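Ribonucleoside-diphosphate reductase, alpha chain (PDB 6DQX) probably reduces ribonucleoside diphosphates to deoxyribonucleoside diphosphates, as the catalytic alpha subunit of a class Id ribonucleotide reductase. Local coordinates at residues Trp32-Glu35 against Asp36-Leu39; Gly111-Ile114 against His115-Met118; Leu237-Lys240 against Thr241-Gly244; Ser321-Ile324 against Glu325-Asp329. One frame throughout, in Å; residues are numbered along the deposited sequence.

Interaction 1. Residues Trp32-Glu35 against Asp36-Leu39; sequences WLNE and DSRL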
ATOM      1  N   TRP A  32      -9.558  22.940  36.369  1.00 19.35           N
ATOM      2  CA  TRP A  32      -9.012  22.759  35.024  1.00 19.50           C
ATOM      3  C   TRP A  32     -10.038  22.557  33.922  1.00 19.48           C
ATOM      4  O   TRP A  32      -9.805  22.946  32.784  1.00 20.79           O
ATOM      5  CB  TRP A  32      -8.019  21.580  35.002  1.00 17.74           C
ATOM      6  CG  TRP A  32      -8.590  20.207  35.275  1.00 16.09           C
ATOM      7  CD1 TRP A  32      -8.653  19.577  36.474  1.00 16.01           C
ATOM      8  CD2 TRP A  32      -9.100  19.277  34.316  1.00 16.00           C
ATOM      9  NE1 TRP A  32      -9.174  18.342  36.338  1.00 15.51           N
ATOM     10  CE2 TRP A  32      -9.458  18.116  35.019  1.00 16.11           C
ATOM     11  CE3 TRP A  32      -9.264  19.301  32.929  1.00 16.94           C
ATOM     12  CZ2 TRP A  32      -9.997  16.995  34.394  1.00 16.48           C
ATOM     13  CZ3 TRP A  32      -9.816  18.203  32.301  1.00 16.69           C
ATOM     14  CH2 TRP A  32     -10.174  17.046  33.040  1.00 17.49           C
ATOM     15  N   LEU A  33     -11.148  21.929  34.268  1.00 21.41           N
ATOM     16  CA  LEU A  33     -12.231  21.628  33.347  1.00 21.36           C
ATOM     17  C   LEU A  33     -13.135  22.854  33.227  1.00 22.93           C
ATOM     18  O   LEU A  33     -14.261  22.871  33.718  1.00 23.37           O
ATOM     19  CB  LEU A  33     -12.989  20.401  33.850  1.00 21.50           C
ATOM     20  CG  LEU A  33     -14.041  19.753  32.955  1.00 21.04           C
ATOM     21  CD1 LEU A  33     -13.467  19.435  31.590  1.00 21.35           C
ATOM     22  CD2 LEU A  33     -14.525  18.471  33.631  1.00 21.04           C
ATOM     23  N   ASN A  34     -12.591  23.891  32.601  1.00 24.86           N
ATOM     24  CA  ASN A  34     -13.318  25.138  32.388  1.00 26.22           C
ATOM     25  C   ASN A  34     -14.047  25.045  31.046  1.00 27.20           C
ATOM     26  O   ASN A  34     -14.029  23.990  30.391  1.00 24.93           O
ATOM     27  CB  ASN A  34     -12.374  26.337  32.471  1.00 26.40           C
ATOM     28  CG  ASN A  34     -11.363  26.397  31.353  1.00 26.10           C
ATOM     29  OD1 ASN A  34     -11.333  25.568  30.446  1.00 25.50           O
ATOM     30  ND2 ASN A  34     -10.513  27.409  31.413  1.00 29.60           N
ATOM     31  N   GLU A  35     -14.666  26.142  30.619  1.00 27.91           N
ATOM     32  CA  GLU A  35     -15.501  26.097  29.423  1.00 28.65           C
ATOM     33  C   GLU A  35     -14.655  25.796  28.168  1.00 26.28           C
ATOM     34  O   GLU A  35     -15.084  25.024  27.316  1.00 23.47           O
ATOM     35  CB  GLU A  35     -16.331  27.394  29.305  1.00 33.52           C
ATOM     36  CG  GLU A  35     -17.476  27.357  28.294  1.00 36.97           C
ATOM     37  CD  GLU A  35     -18.497  26.263  28.561  1.00 41.84           C
ATOM     38  OE1 GLU A  35     -18.931  25.606  27.588  1.00 46.61           O
ATOM     39  OE2 GLU A  35     -18.870  26.045  29.732  1.00 46.08           O
ATOM     40  N   ASP A  36     -13.439  26.344  28.098  1.00 24.85           N
ATOM     41  CA  ASP A  36     -12.511  26.046  26.992  1.00 24.85           C
ATOM     42  C   ASP A  36     -12.231  24.545  26.882  1.00 23.32           C
ATOM     43  O   ASP A  36     -12.314  23.946  25.797  1.00 19.72           O
ATOM     44  CB  ASP A  36     -11.175  26.777  27.185  1.00 27.47           C
ATOM     45  CG  ASP A  36     -11.281  28.304  27.024  1.00 30.65           C
ATOM     46  OD1 ASP A  36     -12.324  28.818  26.567  1.00 31.44           O
ATOM     47  OD2 ASP A  36     -10.297  28.989  27.370  1.00 30.79           O
ATOM     48  N   SER A  37     -11.909  23.935  28.021  1.00 22.78           N
ATOM     49  CA  SER A  37     -11.597  22.504  28.048  1.00 23.07           C
ATOM     50  C   SER A  37     -12.808  21.635  27.719  1.00 22.22           C
ATOM     51  O   SER A  37     -12.693  20.677  26.961  1.00 20.99           O
ATOM     52  CB  SER A  37     -10.980  22.103  29.394  1.00 22.72           C
ATOM     53  OG  SER A  37      -9.712  22.715  29.516  1.00 22.32           O
ATOM     54  N   ARG A  38     -13.963  21.971  28.272  1.00 22.66           N
ATOM     55  CA  ARG A  38     -15.181  21.234  27.950  1.00 25.14           C
ATOM     56  C   ARG A  38     -15.481  21.269  26.467  1.00 24.75           C
ATOM     57  O   ARG A  38     -15.783  20.232  25.884  1.00 22.90           O
ATOM     58  CB  ARG A  38     -16.391  21.770  28.728  1.00 28.15           C
ATOM     59  CG  ARG A  38     -16.542  21.155  30.106  1.00 31.00           C
ATOM     60  CD  ARG A  38     -17.952  21.358  30.639  1.00 33.98           C
ATOM     61  NE  ARG A  38     -18.216  22.769  30.850  1.00 37.20           N
ATOM     62  CZ  ARG A  38     -17.749  23.498  31.866  1.00 40.18           C
ATOM     63  NH1 ARG A  38     -16.968  22.962  32.812  1.00 38.24           N
ATOM     64  NH2 ARG A  38     -18.067  24.790  31.931  1.00 42.07           N
ATOM     65  N   LEU A  39     -15.400  22.465  25.864  1.00 24.47           N
ATOM     66  CA  LEU A  39     -15.639  22.620  24.412  1.00 26.02           C
ATOM     67  C   LEU A  39     -14.652  21.825  23.593  1.00 23.89           C
ATOM     68  O   LEU A  39     -15.034  21.124  22.645  1.00 24.72           O
ATOM     69  CB  LEU A  39     -15.569  24.095  23.962  1.00 30.25           C
ATOM     70  CG  LEU A  39     -16.909  24.768  23.735  1.00 35.77           C
ATOM     71  CD1 LEU A  39     -17.763  24.675  24.987  1.00 39.84           C
ATOM     72  CD2 LEU A  39     -16.702  26.209  23.314  1.00 37.77           C
TER
HETATM   73  O   HOH W   1      -8.400  27.754  28.905  1.00 25.49           O
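The guanidinium of Arg38 lies over the backbone of Glu35, with Glu35 CA and Asn34 O on one of its faces. Arg38 NH2 forms a salt bridge with Glu35 OE2 at 2.7 Å. The oxygen is met from above the carboxylate plane, and the two flat groups are turned 67° apart. Both chains are bent, Glu35 at chi2 and Arg38 at chi3, which lets their ends meet just one turn apart. Leu33 CD1 packs against the aliphatic part of Arg38, 3.8 Å from Arg38 CG.

Asn34 is the N-cap of the helix. Asn34 OD1 accepts from Ser37 N at 3.0 Å, with an N-H...O angle of 165°. A chi1 of 67° swings the amide round to the helix start. Asn34 ND2 and Asp36 OD2 share a water, which lies 2.7 Å from Asp36 OD2. Asn34 O then accepts from Arg38 N.

Trp32 NE1 bonds to Met80 O, and Ser37 OG to Ile423 O. The loop before helix 35-44 packs on helix 52-67, with Trp32 on Ile56 and Leu33 on Ala52 and Leu53. Helix 418-423 is met by Trp32 and Ser37 at Ile423 and by Asp36 at Phe422.

Interaction 2. Residues Gly111-Ile114 against His115-Met118; sequences GDSI and HEIM. With EDO (1,2-ethanediol), chain H.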
ATOM      1  N   GLY A 111      11.278  -6.033   7.491  1.00 18.17           N
ATOM      2  CA  GLY A 111      12.251  -7.003   6.998  1.00 18.79           C
ATOM      3  C   GLY A 111      12.506  -6.832   5.508  1.00 19.73           C
ATOM      4  O   GLY A 111      11.669  -6.303   4.782  1.00 17.93           O
ATOM      5  N   ASP A 112      13.663  -7.301   5.058  1.00 21.25           N
ATOM      6  CA  ASP A 112      14.127  -7.093   3.684  1.00 21.48           C
ATOM      7  C   ASP A 112      13.449  -8.069   2.698  1.00 22.07           C
ATOM      8  O   ASP A 112      14.118  -8.899   2.061  1.00 20.66           O
ATOM      9  CB  ASP A 112      15.651  -7.271   3.653  1.00 22.84           C
ATOM     10  CG  ASP A 112      16.283  -6.850   2.340  1.00 24.82           C
ATOM     11  OD1 ASP A 112      15.838  -5.872   1.684  1.00 25.69           O
ATOM     12  OD2 ASP A 112      17.282  -7.498   1.980  1.00 28.29           O
ATOM     13  N   SER A 113      12.132  -7.980   2.569  1.00 20.93           N
ATOM     14  CA  SER A 113      11.371  -8.859   1.657  1.00 19.71           C
ATOM     15  C   SER A 113      10.055  -8.200   1.329  1.00 19.45           C
ATOM     16  O   SER A 113       9.492  -7.476   2.156  1.00 18.00           O
ATOM     17  CB  SER A 113      11.121 -10.260   2.276  1.00 20.99           C
ATOM     18  OG  SER A 113      10.089 -10.264   3.270  1.00 20.36           O
ATOM     19  N   ILE A 114       9.511  -8.486   0.139  1.00 18.50           N
ATOM     20  CA  ILE A 114       8.190  -7.969  -0.183  1.00 17.74           C
ATOM     21  C   ILE A 114       7.146  -8.450   0.822  1.00 16.86           C
ATOM     22  O   ILE A 114       6.271  -7.700   1.202  1.00 17.19           O
ATOM     23  CB  ILE A 114       7.744  -8.301  -1.648  1.00 18.02           C
ATOM     24  CG1 ILE A 114       8.750  -7.740  -2.669  1.00 19.61           C
ATOM     25  CG2 ILE A 114       6.371  -7.708  -1.921  1.00 17.90           C
ATOM     26  CD1 ILE A 114       8.921  -6.230  -2.704  1.00 20.05           C
ATOM     27  N   HIS A 115       7.216  -9.704   1.245  1.00 17.12           N
ATOM     28  CA  HIS A 115       6.261 -10.203   2.219  1.00 18.07           C
ATOM     29  C   HIS A 115       6.225  -9.312   3.466  1.00 17.08           C
ATOM     30  O   HIS A 115       5.158  -8.885   3.903  1.00 15.21           O
ATOM     31  CB  HIS A 115       6.610 -11.634   2.591  1.00 20.24           C
ATOM     32  CG  HIS A 115       5.858 -12.162   3.768  1.00 22.99           C
ATOM     33  ND1 HIS A 115       6.470 -12.902   4.756  1.00 26.54           N
ATOM     34  CD2 HIS A 115       4.560 -12.054   4.128  1.00 26.49           C
ATOM     35  CE1 HIS A 115       5.576 -13.231   5.671  1.00 27.99           C
ATOM     36  NE2 HIS A 115       4.408 -12.728   5.316  1.00 26.80           N
ATOM     37  N   GLU A 116       7.401  -9.031   4.008  1.00 18.81           N
ATOM     38  CA  GLU A 116       7.515  -8.253   5.250  1.00 19.87           C
ATOM     39  C   GLU A 116       7.173  -6.776   5.026  1.00 18.47           C
ATOM     40  O   GLU A 116       6.602  -6.132   5.912  1.00 16.58           O
ATOM     41  CB  GLU A 116       8.906  -8.442   5.880  1.00 22.98           C
ATOM     42  CG  GLU A 116       9.120  -9.872   6.365  1.00 26.25           C
ATOM     43  CD  GLU A 116      10.565 -10.307   6.490  1.00 31.32           C
ATOM     44  OE1 GLU A 116      11.413 -10.019   5.607  1.00 34.49           O
ATOM     45  OE2 GLU A 116      10.848 -11.008   7.479  1.00 38.13           O
ATOM     46  N   ILE A 117       7.468  -6.259   3.829  1.00 16.62           N
ATOM     47  CA  ILE A 117       7.014  -4.926   3.440  1.00 16.07           C
ATOM     48  C   ILE A 117       5.485  -4.862   3.393  1.00 15.68           C
ATOM     49  O   ILE A 117       4.903  -3.891   3.875  1.00 14.57           O
ATOM     50  CB  ILE A 117       7.705  -4.445   2.136  1.00 16.05           C
ATOM     51  CG1 ILE A 117       9.197  -4.203   2.409  1.00 16.62           C
ATOM     52  CG2 ILE A 117       7.084  -3.180   1.568  1.00 15.80           C
ATOM     53  CD1 ILE A 117      10.051  -4.268   1.163  1.00 17.74           C
ATOM     54  N   MET A 118       4.815  -5.888   2.840  1.00 15.14           N
ATOM     55  CA  MET A 118       3.349  -5.877   2.839  1.00 16.79           C
ATOM     56  C   MET A 118       2.719  -6.044   4.224  1.00 16.07           C
ATOM     57  O   MET A 118       1.665  -5.446   4.506  1.00 16.25           O
ATOM     58  CB  MET A 118       2.768  -6.930   1.882  1.00 18.14           C
ATOM     59  CG  MET A 118       3.082  -6.702   0.414  1.00 20.52           C
ATOM     60  SD  MET A 118       2.893  -5.018  -0.203  1.00 24.16           S
ATOM     61  CE  MET A 118       4.554  -4.552  -0.348  1.00 25.88           C
TER
HETATM   62  C1  EDO H 607      12.873  -6.484  -2.138  1.00 44.48           C
HETATM   63  O1  EDO H 607      13.795  -7.574  -2.126  1.00 46.99           O
HETATM   64  C2  EDO H 607      13.037  -5.718  -0.834  1.00 44.24           C
HETATM   65  O2  EDO H 607      14.371  -5.200  -0.739  1.00 43.57           O
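Ser113 OG and Glu116 make the main polar contact, at the first turn of helix 114-130. Ser113 is the N-cap. Ser113 OG accepts from Glu116 N at 3.0 Å, with an N-H...O angle of 161°. The same hydroxyl of Ser113 donates to Glu116 OE1 at 2.7 Å and meets that oxygen from above the carboxylate plane. A chi1 of 76° tucks OG back over its own backbone, within range of both Glu116 atoms. Glu116 reaches back from one turn on, its chain extended beyond CG, and Glu116 OE1 also lies 3.4 Å from Gly111 C.

The backbone bonds are helical. Ile117 N donates to Ser113 O at 2.9 Å, and Met118 N to Ile114 O at 2.8 Å. Just before the cap, Asp112 is the centre of an inverse gamma turn, in which Ser113 N bonds to Gly111 O. The cap links strand 105-109 to helix 114-130, which leads to the parallel strand 134-137: a beta-alpha-beta crossover of the barrel domain.

Among the apolar contacts, Ile114 and Met118 run alongside each other, with Ile114 CG2 4.0 Å from Met118 CE. In the second subunit, Ile114 packs on Lys129, a lysine, and Met118 on Ile171.

Asp112 forms a salt bridge with Arg142, and Asp112 OD1 accepts from O2 of a 1,2-ethanediol, probably a crystallisation additive, at 2.9 Å. The chemistry at the helix start is polar and local. One hydroxyl both gives and takes a bond, which fixes its rotation. The carboxylate near the helix N-terminus would probably be favoured by the helix dipole.

Interaction 3. Residues Leu237-Lys240 against Thr241-Gly244; sequences LQRK and TETG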
ATOM      1  N   LEU A 237      22.003  18.951   8.700  1.00 29.28           N
ATOM      2  CA  LEU A 237      21.778  20.202   9.468  1.00 30.27           C
ATOM      3  C   LEU A 237      21.085  21.277   8.631  1.00 29.63           C
ATOM      4  O   LEU A 237      20.220  21.991   9.138  1.00 28.90           O
ATOM      5  CB  LEU A 237      23.090  20.778  10.034  1.00 31.46           C
ATOM      6  CG  LEU A 237      23.961  19.960  10.993  1.00 34.36           C
ATOM      7  CD1 LEU A 237      25.104  20.830  11.496  1.00 36.36           C
ATOM      8  CD2 LEU A 237      23.174  19.377  12.148  1.00 33.70           C
ATOM      9  N   GLN A 238      21.465  21.394   7.359  1.00 32.70           N
ATOM     10  CA  GLN A 238      20.797  22.326   6.420  1.00 32.59           C
ATOM     11  C   GLN A 238      19.320  21.970   6.263  1.00 29.39           C
ATOM     12  O   GLN A 238      18.460  22.835   6.334  1.00 27.75           O
ATOM     13  CB  GLN A 238      21.479  22.321   5.045  1.00 36.32           C
ATOM     14  CG  GLN A 238      21.026  23.430   4.092  1.00 41.11           C
ATOM     15  CD  GLN A 238      21.467  23.212   2.636  1.00 46.57           C
ATOM     16  OE1 GLN A 238      22.110  22.209   2.299  1.00 49.58           O
ATOM     17  NE2 GLN A 238      21.116  24.160   1.764  1.00 46.47           N
ATOM     18  N   ARG A 239      19.029  20.681   6.076  1.00 29.54           N
ATOM     19  CA  ARG A 239      17.645  20.207   5.973  1.00 28.99           C
ATOM     20  C   ARG A 239      16.805  20.506   7.236  1.00 26.37           C
ATOM     21  O   ARG A 239      15.644  20.893   7.161  1.00 26.74           O
ATOM     22  CB  ARG A 239      17.633  18.696   5.670  1.00 32.05           C
ATOM     23  CG  ARG A 239      18.265  18.285   4.334  1.00 35.26           C
ATOM     24  CD  ARG A 239      17.612  18.971   3.137  1.00 38.18           C
ATOM     25  NE  ARG A 239      16.152  18.830   3.183  1.00 40.92           N
ATOM     26  CZ  ARG A 239      15.257  19.699   2.704  1.00 44.37           C
ATOM     27  NH1 ARG A 239      13.954  19.426   2.824  1.00 46.43           N
ATOM     28  NH2 ARG A 239      15.630  20.841   2.114  1.00 47.64           N
ATOM     29  N   LYS A 240      17.427  20.363   8.399  1.00 26.05           N
ATOM     30  CA  LYS A 240      16.755  20.574   9.682  1.00 24.73           C
ATOM     31  C   LYS A 240      16.449  22.050   9.966  1.00 25.07           C
ATOM     32  O   LYS A 240      15.407  22.389  10.545  1.00 23.11           O
ATOM     33  CB  LYS A 240      17.610  19.966  10.789  1.00 25.04           C
ATOM     34  CG  LYS A 240      16.810  19.604  12.016  1.00 23.08           C
ATOM     35  CD  LYS A 240      17.557  18.599  12.885  1.00 21.50           C
ATOM     36  CE  LYS A 240      16.756  18.328  14.140  1.00 20.05           C
ATOM     37  NZ  LYS A 240      15.368  17.913  13.865  1.00 19.38           N
ATOM     38  N   THR A 241      17.353  22.935   9.546  1.00 26.14           N
ATOM     39  CA  THR A 241      17.083  24.371   9.623  1.00 28.42           C
ATOM     40  C   THR A 241      15.914  24.739   8.702  1.00 27.53           C
ATOM     41  O   THR A 241      14.978  25.418   9.118  1.00 29.11           O
ATOM     42  CB  THR A 241      18.362  25.187   9.319  1.00 28.44           C
ATOM     43  OG1 THR A 241      19.356  24.845  10.290  1.00 28.58           O
ATOM     44  CG2 THR A 241      18.099  26.689   9.387  1.00 29.78           C
ATOM     45  N   GLU A 242      15.950  24.237   7.478  1.00 30.80           N
ATOM     46  CA  GLU A 242      14.907  24.520   6.475  1.00 33.53           C
ATOM     47  C   GLU A 242      13.532  23.944   6.792  1.00 33.61           C
ATOM     48  O   GLU A 242      12.531  24.609   6.555  1.00 31.24           O
ATOM     49  CB  GLU A 242      15.370  24.043   5.097  1.00 37.77           C
ATOM     50  CG  GLU A 242      16.564  24.848   4.596  1.00 41.75           C
ATOM     51  CD  GLU A 242      17.199  24.315   3.319  1.00 45.60           C
ATOM     52  OE1 GLU A 242      17.202  23.075   3.081  1.00 48.27           O
ATOM     53  OE2 GLU A 242      17.730  25.164   2.567  1.00 46.07           O
ATOM     54  N   THR A 243      13.479  22.724   7.338  1.00 33.86           N
ATOM     55  CA  THR A 243      12.200  22.013   7.548  1.00 34.04           C
ATOM     56  C   THR A 243      11.814  21.672   8.999  1.00 32.60           C
ATOM     57  O   THR A 243      10.652  21.363   9.277  1.00 29.93           O
ATOM     58  CB  THR A 243      12.176  20.701   6.730  1.00 34.73           C
ATOM     59  OG1 THR A 243      13.182  19.792   7.199  1.00 36.01           O
ATOM     60  CG2 THR A 243      12.421  20.995   5.249  1.00 35.84           C
ATOM     61  N   GLY A 244      12.779  21.733   9.915  1.00 29.31           N
ATOM     62  CA  GLY A 244      12.593  21.232  11.271  1.00 28.75           C
ATOM     63  C   GLY A 244      13.061  19.793  11.428  1.00 26.62           C
ATOM     64  O   GLY A 244      13.400  19.381  12.532  1.00 24.42           O
TER
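The guanidinium of Arg239 and the carboxylate of Glu242 are turned 69° apart. Arg239 NH2 forms a salt bridge with Glu242 OE1 at 2.9 Å. Both this oxygen and Thr243 CG2 approach the guanidinium obliquely. Thr243 CG2 is 3.3 Å from Arg239 NH1. Bends at chi2 and chi3 carry the Arg239 chain toward the helix C-terminus and these neighbours. The Gln238 amide lies beside the other carboxylate oxygen, its plane 38° from that of Glu242, and Gln238 NE2 is 3.6 Å from Glu242 OE2.

Two threonines double the backbone bonds. Thr243 OG1 donates to Arg239 O at 2.7 Å, and Thr243 N reaches the same oxygen from the opposite face of the carbonyl plane. Thr241 OG1 and Thr241 N both donate to Leu237 O, again from opposite faces of its plane. Thr241 OG1 also bonds to Gln553 NE2.

Lys240 closes the helix end. Lys240 NZ donates to Gly244 O at 2.8 Å, and also to Pro246 O and Tyr551 O. The chain runs extended until a final bend at chi4, 54°, which turns the amine toward Gly244. Gly244 N bonds to Lys240 O at 2.8 Å from above the carbonyl plane. Gly244 has positive phi, where the chain leaves the helix toward strand 247-249.

Three carbonyl oxygens thus grip the buried Lys240 amine. Their partial negative charges would probably favour its charged form. The bond to Tyr551 O ties the helix end to strand 549-554.

Interaction 4. Residues Ser321-Ile324 against Glu325-Asp329; sequences SEFI and EKSKD. With EDO (1,2-ethanediol), chain F.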
ATOM      1  N   SER A 321      -3.877  -3.791  29.116  1.00 16.52           N
ATOM      2  CA  SER A 321      -4.760  -4.971  29.115  1.00 18.02           C
ATOM      3  C   SER A 321      -5.919  -4.812  28.110  1.00 18.52           C
ATOM      4  O   SER A 321      -6.230  -5.757  27.375  1.00 16.88           O
ATOM      5  CB  SER A 321      -5.274  -5.279  30.522  1.00 17.86           C
ATOM      6  OG  SER A 321      -4.198  -5.617  31.367  1.00 17.51           O
ATOM      7  N   GLU A 322      -6.492  -3.609  28.016  1.00 19.88           N
ATOM      8  CA  GLU A 322      -7.508  -3.337  26.991  1.00 20.27           C
ATOM      9  C   GLU A 322      -6.976  -3.470  25.568  1.00 19.87           C
ATOM     10  O   GLU A 322      -7.638  -4.095  24.705  1.00 18.54           O
ATOM     11  CB  GLU A 322      -8.156  -1.957  27.155  1.00 21.80           C
ATOM     12  CG  GLU A 322      -9.187  -1.689  26.069  1.00 22.71           C
ATOM     13  CD  GLU A 322      -9.953  -0.423  26.268  1.00 24.12           C
ATOM     14  OE1 GLU A 322     -10.893  -0.451  27.074  1.00 26.24           O
ATOM     15  OE2 GLU A 322      -9.619   0.584  25.605  1.00 26.05           O
ATOM     16  N   PHE A 323      -5.817  -2.861  25.291  1.00 18.13           N
ATOM     17  CA  PHE A 323      -5.227  -3.018  23.979  1.00 17.42           C
ATOM     18  C   PHE A 323      -5.049  -4.504  23.660  1.00 17.88           C
ATOM     19  O   PHE A 323      -5.378  -4.942  22.546  1.00 18.52           O
ATOM     20  CB  PHE A 323      -3.901  -2.266  23.794  1.00 17.35           C
ATOM     21  CG  PHE A 323      -3.180  -2.666  22.553  1.00 16.91           C
ATOM     22  CD1 PHE A 323      -3.544  -2.118  21.316  1.00 17.19           C
ATOM     23  CD2 PHE A 323      -2.211  -3.656  22.582  1.00 16.20           C
ATOM     24  CE1 PHE A 323      -2.924  -2.542  20.154  1.00 17.53           C
ATOM     25  CE2 PHE A 323      -1.586  -4.083  21.414  1.00 16.64           C
ATOM     26  CZ  PHE A 323      -1.938  -3.521  20.203  1.00 17.84           C
ATOM     27  N   ILE A 324      -4.510  -5.266  24.605  1.00 17.32           N
ATOM     28  CA  ILE A 324      -4.279  -6.698  24.381  1.00 17.40           C
ATOM     29  C   ILE A 324      -5.611  -7.371  24.034  1.00 18.17           C
ATOM     30  O   ILE A 324      -5.668  -8.101  23.040  1.00 18.58           O
ATOM     31  CB  ILE A 324      -3.548  -7.349  25.580  1.00 17.61           C
ATOM     32  CG1 ILE A 324      -2.092  -6.854  25.635  1.00 17.44           C
ATOM     33  CG2 ILE A 324      -3.572  -8.891  25.532  1.00 17.19           C
ATOM     34  CD1 ILE A 324      -1.473  -6.936  27.013  1.00 16.57           C
ATOM     35  N   GLU A 325      -6.657  -7.122  24.823  1.00 18.79           N
ATOM     36  CA  GLU A 325      -7.970  -7.786  24.610  1.00 21.62           C
ATOM     37  C   GLU A 325      -8.577  -7.414  23.248  1.00 22.21           C
ATOM     38  O   GLU A 325      -9.106  -8.281  22.531  1.00 21.32           O
ATOM     39  CB  GLU A 325      -8.939  -7.441  25.749  1.00 23.26           C
ATOM     40  CG  GLU A 325     -10.344  -8.043  25.686  1.00 25.72           C
ATOM     41  CD  GLU A 325     -10.366  -9.566  25.601  1.00 28.82           C
ATOM     42  OE1 GLU A 325     -11.354 -10.100  25.039  1.00 30.85           O
ATOM     43  OE2 GLU A 325      -9.413 -10.234  26.084  1.00 30.90           O
ATOM     44  N   LYS A 326      -8.500  -6.132  22.902  1.00 21.96           N
ATOM     45  CA  LYS A 326      -9.052  -5.627  21.645  1.00 22.90           C
ATOM     46  C   LYS A 326      -8.297  -6.095  20.417  1.00 22.75           C
ATOM     47  O   LYS A 326      -8.917  -6.387  19.372  1.00 23.41           O
ATOM     48  CB  LYS A 326      -9.099  -4.095  21.645  1.00 23.85           C
ATOM     49  CG  LYS A 326     -10.190  -3.510  22.511  1.00 26.09           C
ATOM     50  CD  LYS A 326     -10.270  -2.011  22.283  1.00 28.68           C
ATOM     51  CE  LYS A 326     -11.510  -1.401  22.893  1.00 29.59           C
ATOM     52  NZ  LYS A 326     -11.621   0.007  22.407  1.00 29.93           N
ATOM     53  N   SER A 327      -6.968  -6.140  20.521  1.00 19.98           N
ATOM     54  CA  SER A 327      -6.115  -6.518  19.394  1.00 20.21           C
ATOM     55  C   SER A 327      -6.032  -8.008  19.096  1.00 20.08           C
ATOM     56  O   SER A 327      -5.522  -8.371  18.038  1.00 20.41           O
ATOM     57  CB  SER A 327      -4.689  -5.982  19.575  1.00 19.04           C
ATOM     58  OG  SER A 327      -4.083  -6.542  20.710  1.00 18.15           O
ATOM     59  N   LYS A 328      -6.515  -8.873  20.001  1.00 21.38           N
ATOM     60  CA  LYS A 328      -6.295 -10.316  19.862  1.00 21.80           C
ATOM     61  C   LYS A 328      -6.915 -10.909  18.596  1.00 23.33           C
ATOM     62  O   LYS A 328      -6.436 -11.912  18.099  1.00 24.38           O
ATOM     63  CB  LYS A 328      -6.836 -11.083  21.083  1.00 22.87           C
ATOM     64  CG  LYS A 328      -8.341 -11.232  21.113  1.00 25.01           C
ATOM     65  CD  LYS A 328      -8.828 -11.901  22.397  1.00 29.05           C
ATOM     66  CE  LYS A 328     -10.352 -11.968  22.380  1.00 31.48           C
ATOM     67  NZ  LYS A 328     -10.936 -12.456  23.656  1.00 34.14           N
ATOM     68  N   ASP A 329      -7.979 -10.289  18.102  1.00 24.38           N
ATOM     69  CA  ASP A 329      -8.682 -10.767  16.912  1.00 29.12           C
ATOM     70  C   ASP A 329      -8.749  -9.674  15.848  1.00 30.37           C
ATOM     71  O   ASP A 329      -9.628  -9.709  14.975  1.00 30.67           O
ATOM     72  CB  ASP A 329     -10.090 -11.244  17.302  1.00 33.50           C
ATOM     73  CG  ASP A 329     -10.868 -10.210  18.126  1.00 38.24           C
ATOM     74  OD1 ASP A 329     -10.366  -9.081  18.348  1.00 41.25           O
ATOM     75  OD2 ASP A 329     -11.984 -10.541  18.579  1.00 45.22           O
TER
HETATM   76  C1  EDO F 605      -5.459  -5.893  34.989  1.00 32.66           C
HETATM   77  O1  EDO F 605      -5.940  -5.515  33.691  1.00 35.43           O
HETATM   78  C2  EDO F 605      -4.103  -5.277  35.293  1.00 31.42           C
HETATM   79  O2  EDO F 605      -3.213  -5.427  34.193  1.00 29.62           O
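The last turns of helix 308-327 carry this contact, where the helix packs on helix 334-343. Ser327 lies over one face of the Phe323 ring. Ser327 CB is 4.0 Å from the Phe323 ring centroid and 22° off the normal, a CH-pi contact, and Ser327 OG lies over the same face toward the rim. Ser327 OG also donates to Phe323 O at 2.8 Å. Ser327 N binds the same oxygen, which therefore takes two bonds. A chi1 of 63° brings the hydroxyl back to this carbonyl, and OG is bonded to His337 ND1 as well.

The extended chains of Glu322 and Lys326 run together from the helix, with Glu322 CG 3.9 Å from Lys326 CE. Their salt bridge is long, 3.8 Å from Glu322 OE2 to Lys326 NZ. Each has closer partners in a loop: Glu322 OE1 bonds to Gly96 N, and Lys326 NZ to Leu97 O and Gly100 O. Lys328 NZ forms a salt bridge with Glu325 OE1 at 2.8 Å, on the syn side but 28° out of the carboxylate plane.

The side chains of Glu322 and His65 are about 10 Å apart. His65 binds magnesium in a crystal structure of this protein, but none is bound to this chain here. The arrangement is that of the C-terminal turns of an alpha-helix. Backbone bonds and the Glu322-Lys326 pair run i to i+4, and the Ser327 hydroxyl bonds back to the carbonyl four residues earlier.

All four contacts are local, and none touches another. Interaction 2 has no exposed residue, whereas interactions 1 and 3 have three each and interaction 4 has two. Interactions 1 and 2 lie at helix starts and share the side-chain N-cap, by asparagine in one and serine in the other. Interactions 3 and 4 lie toward helix ends, where threonine or serine hydroxyls bond back to carbonyls. Ion pairs within the turn mark interactions 1, 3 and 4; in interaction 2 the glutamate instead bonds to the capping serine. Interaction 2 alone meets the second subunit. Interactions 3 and 4 stand on opposite sides of the chain's centre, about 40 Å apart between centres, though both belong to the barrel domain.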